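Local structure of hypothetical protein BP2299 (Bordetella pertussis Tohama I, 2FQP) at the interface of chains A and B. The protein is a small cupin-domain protein that binds a zinc ion and may act as a dimer. Coordinates in Å, arbitrary orientation; residue numbers count along the deposited sequence, not the author numbering. Chains: chain A/B, hypothetical protein BP2299.

Contacts 1 and 2 are neighbouring stretches of one two-fold interface between two cupin barrels, their C-alpha centres about 14 Å apart. Strand 87-94 runs through both: its Val90 and Ile92 pack in contact 1 and its end, Ile94, in contact 2. Strand 18-25 is also shared, giving A:Val20 to the first and B:Val18 to the second. Contact 1 is mostly apolar, with a glutamine pairing at its border; contact 2 adds arginines that reach over the partner's C-terminal end. Together they suggest a dimer joined sheet to sheet, although the crystal alone does not prove that this pair forms in solution.

Contact 1: the interface of chains A and B. Residues chain A 12-13, 20, 43, 45, 90, 92; chain B 41, 43, 45, 66, 68, 90, 92.
Two cupin barrels meet here through the outward side chains of strands 40-44 and 87-94, with a polar pairing at one border. The carboxamide of A:Gln12 faces the segment of B:Gly66 and B:Ser68 and uses both its ends. Its OE1 accepts from the B:Ser68 hydroxyl OG at 2.7 Å, in the carbonyl plane. The B:Ser68 backbone N gives a second bond to OE1 at 3.0 Å. This donor arrives from above the carbonyl plane, 48° out of it. On the other end, NE2 of A:Gln12 donates to the carbonyl O of B:Gly66 at 3.0 Å. That bond is almost straight (174° at H), and its acceptor lies in the amide plane. Three bonds thus fix the flip and the rotation of the amide. A:Gln12 gets there with CG anti to its carbonyl carbon and a chain extended beyond CG. B:Ser68 OG stands between its own backbone N and carbonyl carbon (chi1 78°), where CD1 of A:Ile13 and CG1 of A:Val20 also pack against it.

Beside this pairing the two selenomethionines cross obliquely near the two-fold axis, A:Met45 SE lying 3.7 Å from B:Met45 SE. Both chains bend at chi2 and chi3, and this folding brings the A:Met45 methyl CE to 3.5 Å from B:Gly66 CA. Each selenium also rests against a valine of the partner, A:Met45 SE being 3.8 Å from B:Val43 CG1. That CG1 branch, anti to the backbone N, also meets CG1 of A:Val43 tip to tip.

Farther along the axis A:Ile92 and B:Ile92 point at each other, with their CD1 methyls 3.9 Å apart. Toward the glutamine side, A:Ile13 CD1 reaches CG1 of B:Val41. The two Val90 copies differ in what they face: CG2 of A:Val90 approaches the carbonyl O of B:Gly66, whereas CG1 of B:Val90 is turned to CG2 of A:Val43.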
# COMPACT_ATOMS: atom_id res chain seq x y z
N GLN A 12 -3.91 4.76 -9.75
CA GLN A 12 -4.54 5.59 -8.71
C GLN A 12 -3.92 6.97 -8.49
O GLN A 12 -4.65 7.92 -8.18
CB GLN A 12 -4.60 4.79 -7.39
CG GLN A 12 -5.50 3.57 -7.46
CD GLN A 12 -5.62 2.86 -6.12
OE1 GLN A 12 -4.87 3.17 -5.22
NE2 GLN A 12 -6.60 1.96 -5.97
N ILE A 13 -2.60 7.06 -8.66
CA ILE A 13 -1.77 8.25 -8.47
C ILE A 13 -0.66 8.18 -9.51
O ILE A 13 -0.08 7.11 -9.75
CB ILE A 13 -1.11 8.28 -7.07
CG1 ILE A 13 -2.16 8.05 -5.97
CG2 ILE A 13 -0.35 9.61 -6.83
CD1 ILE A 13 -1.63 7.99 -4.59
N VAL A 20 1.25 4.97 -8.65
CA VAL A 20 0.62 3.96 -7.81
C VAL A 20 -0.44 3.28 -8.64
O VAL A 20 -1.35 3.92 -9.10
CB VAL A 20 -0.01 4.59 -6.55
CG1 VAL A 20 -0.67 3.55 -5.69
CG2 VAL A 20 1.03 5.34 -5.77
N VAL A 43 2.12 -3.31 -1.71
CA VAL A 43 1.22 -3.47 -0.58
C VAL A 43 0.12 -4.46 -0.95
O VAL A 43 -0.80 -4.12 -1.67
CB VAL A 43 0.54 -2.13 -0.17
CG1 VAL A 43 -0.29 -2.34 1.07
CG2 VAL A 43 1.59 -1.00 0.08
N MSE A 45 -3.24 -6.48 -0.93
CA MSE A 45 -4.61 -6.22 -0.46
C MSE A 45 -5.34 -7.54 -0.19
O MSE A 45 -6.46 -7.54 0.30
CB MSE A 45 -5.38 -5.39 -1.48
CG MSE A 45 -4.84 -4.03 -1.81
SE MSE A 45 -4.47 -2.90 -0.24
CE MSE A 45 -6.20 -3.04 0.46
N VAL A 90 -1.44 -3.29 -4.43
CA VAL A 90 -1.14 -1.94 -4.81
C VAL A 90 0.38 -1.82 -4.94
O VAL A 90 1.13 -2.17 -4.02
CB VAL A 90 -1.72 -0.90 -3.80
CG1 VAL A 90 -1.21 0.52 -4.11
CG2 VAL A 90 -3.25 -0.94 -3.87
N ILE A 92 3.59 0.67 -5.76
CA ILE A 92 4.03 2.08 -5.66
C ILE A 92 5.42 2.19 -6.25
O ILE A 92 6.39 1.71 -5.67
CB ILE A 92 4.07 2.59 -4.20
CG1 ILE A 92 2.71 2.51 -3.54
CG2 ILE A 92 4.55 4.04 -4.13
CD1 ILE A 92 2.59 1.43 -2.52
N VAL B 41 2.16 8.71 0.83
CA VAL B 41 1.02 8.04 0.24
C VAL B 41 0.37 7.17 1.32
O VAL B 41 1.09 6.55 2.13
CB VAL B 41 1.49 7.10 -0.89
CG1 VAL B 41 0.32 6.32 -1.44
CG2 VAL B 41 2.13 7.85 -2.04
N VAL B 43 -2.20 3.97 1.93
CA VAL B 43 -3.02 2.85 1.49
C VAL B 43 -3.89 2.32 2.63
O VAL B 43 -3.41 1.61 3.54
CB VAL B 43 -2.17 1.68 0.90
CG1 VAL B 43 -3.08 0.60 0.35
CG2 VAL B 43 -1.22 2.22 -0.23
N MSE B 45 -6.23 0.03 4.70
CA MSE B 45 -6.42 -1.43 4.75
C MSE B 45 -7.81 -1.73 5.33
O MSE B 45 -8.23 -2.89 5.39
CB MSE B 45 -5.38 -2.11 5.62
CG MSE B 45 -3.97 -1.90 5.19
SE MSE B 45 -3.62 -2.39 3.33
CE MSE B 45 -4.37 -4.20 3.48
N GLY B 66 -8.10 -0.10 0.06
CA GLY B 66 -7.50 -0.28 -1.22
C GLY B 66 -7.45 0.94 -2.13
O GLY B 66 -6.96 0.83 -3.25
N SER B 68 -5.84 4.34 -2.59
CA SER B 68 -4.73 5.10 -2.10
C SER B 68 -4.88 6.59 -2.44
O SER B 68 -5.63 6.97 -3.33
CB SER B 68 -3.45 4.59 -2.74
OG SER B 68 -3.31 5.07 -4.07
N VAL B 90 -1.55 1.72 5.77
CA VAL B 90 -0.12 1.73 5.51
C VAL B 90 0.25 3.10 4.96
O VAL B 90 -0.38 3.61 4.05
CB VAL B 90 0.23 0.59 4.55
CG1 VAL B 90 1.69 0.66 4.09
CG2 VAL B 90 -0.07 -0.80 5.20
N ILE B 92 3.30 5.35 3.26
CA ILE B 92 4.56 5.33 2.55
C ILE B 92 5.11 6.77 2.46
O ILE B 92 4.61 7.56 1.67
CB ILE B 92 4.39 4.73 1.11
CG1 ILE B 92 3.76 3.34 1.20
CG2 ILE B 92 5.72 4.72 0.34
CD1 ILE B 92 2.29 3.36 0.85

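Contact 2: the interface of chains A and B. Residues chain A 17, 39, 94-96; chain B 17-18, 94.
The end of strand 87-94 in the cupin fold, the loop residue Arg17 leading into strand 18-25, and Asp39 just before strand 40-44 form this corner of the two-fold interface, where an arginine of each chain lies along an isoleucine of the other. B:Arg17 loses 108 Å² of surface to chain A, the largest share in this patch. Its CG is anti to the carbonyl carbon, and bends at chi2 and chi3 carry the guanidinium over A:Ile94, the two side chains sliding past each other in opposite directions. CG2 of A:Ile94 lies over one guanidinium face, 3.3 Å from NH1 of B:Arg17, with CB higher above the same face and offset toward the rim. From there NH1 donates to the backbone O of A:Lys95 at 3.1 Å. The bond is bent (146° at H), and its donor stands 49° out of the carbonyl plane. On the other side of the group, NE of B:Arg17 makes a long salt bridge of 3.5 Å to the carboxylate OD2 of A:Asp39, a weak hydrogen bond at best. The two planes stand 74° apart, so the charges meet without a paired, flat arrangement.

The twin arginine is much less buried by its partner, so the two copies differ in detail: A:Arg17 NH1 lies 3.6 Å from CG2 of B:Ile94, whose methyl sits over one guanidinium face toward its rim. Farther in along the two-fold axis, the isoleucines meet tip to tip, A:Ile94 CD1 standing 4.1 Å from B:Ile94 CD1. The same A:Ile94 methyl also meets CG1 of B:Val18 at 3.8 Å, crossing obliquely. The site closes one end of the sheet-to-sheet interface, where strand 87-94 runs out into the C-terminal residues A:Lys95 and A:Ala96.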
# COMPACT_ATOMS: atom_id res chain seq x y z
N ARG A 17 6.55 12.21 -8.19
CA ARG A 17 7.32 11.37 -7.29
C ARG A 17 7.02 9.89 -7.37
O ARG A 17 7.94 9.10 -7.20
CB ARG A 17 7.10 11.81 -5.84
CG ARG A 17 7.42 13.29 -5.61
CD ARG A 17 8.78 13.48 -4.97
NE ARG A 17 8.60 13.91 -3.61
CZ ARG A 17 9.51 13.82 -2.64
NH1 ARG A 17 10.72 13.29 -2.85
NH2 ARG A 17 9.18 14.27 -1.45
N ASP A 39 12.54 1.33 -8.64
CA ASP A 39 12.32 0.69 -7.32
C ASP A 39 10.82 0.78 -7.02
O ASP A 39 10.13 1.76 -7.38
CB ASP A 39 13.10 1.36 -6.19
CG ASP A 39 14.61 1.28 -6.37
OD1 ASP A 39 15.12 0.40 -7.09
OD2 ASP A 39 15.31 2.11 -5.74
N ILE A 94 8.65 4.31 -7.53
CA ILE A 94 9.32 5.53 -7.09
C ILE A 94 10.08 6.13 -8.26
O ILE A 94 10.98 5.50 -8.80
CB ILE A 94 10.30 5.21 -5.92
CG1 ILE A 94 9.60 4.45 -4.79
CG2 ILE A 94 10.95 6.48 -5.41
CD1 ILE A 94 8.33 5.07 -4.31
N LYS A 95 9.70 7.33 -8.67
CA LYS A 95 10.30 7.93 -9.85
C LYS A 95 11.68 8.46 -9.50
O LYS A 95 11.96 8.84 -8.34
CB LYS A 95 9.42 9.06 -10.41
CG LYS A 95 7.99 8.61 -10.74
CD LYS A 95 7.26 9.51 -11.69
CE LYS A 95 5.85 8.95 -11.99
NZ LYS A 95 5.04 9.80 -12.79
N ALA A 96 12.55 8.48 -10.49
CA ALA A 96 13.87 9.08 -10.28
C ALA A 96 13.84 10.43 -10.94
O ALA A 96 13.64 11.43 -10.25
CB ALA A 96 14.93 8.22 -10.86
N ARG B 17 14.94 5.19 -0.15
CA ARG B 17 13.87 5.78 -0.98
C ARG B 17 12.58 6.06 -0.21
O ARG B 17 11.88 7.04 -0.49
CB ARG B 17 13.59 4.88 -2.19
CG ARG B 17 14.77 4.78 -3.17
CD ARG B 17 14.81 5.99 -4.10
NE ARG B 17 14.94 5.57 -5.48
CZ ARG B 17 14.52 6.25 -6.54
NH1 ARG B 17 13.95 7.44 -6.43
NH2 ARG B 17 14.72 5.74 -7.74
N VAL B 18 12.22 5.19 0.72
CA VAL B 18 10.96 5.32 1.42
C VAL B 18 11.03 4.80 2.86
O VAL B 18 11.92 4.07 3.22
CB VAL B 18 9.82 4.51 0.69
CG1 VAL B 18 9.52 5.03 -0.71
CG2 VAL B 18 10.12 3.04 0.67
N ILE B 94 7.89 9.36 1.30
CA ILE B 94 8.89 9.45 0.25
C ILE B 94 10.11 10.30 0.67
O ILE B 94 9.95 11.49 0.93
CB ILE B 94 8.28 10.05 -1.01
CG1 ILE B 94 6.95 9.38 -1.36
CG2 ILE B 94 9.33 10.00 -2.14
CD1 ILE B 94 7.04 7.92 -1.71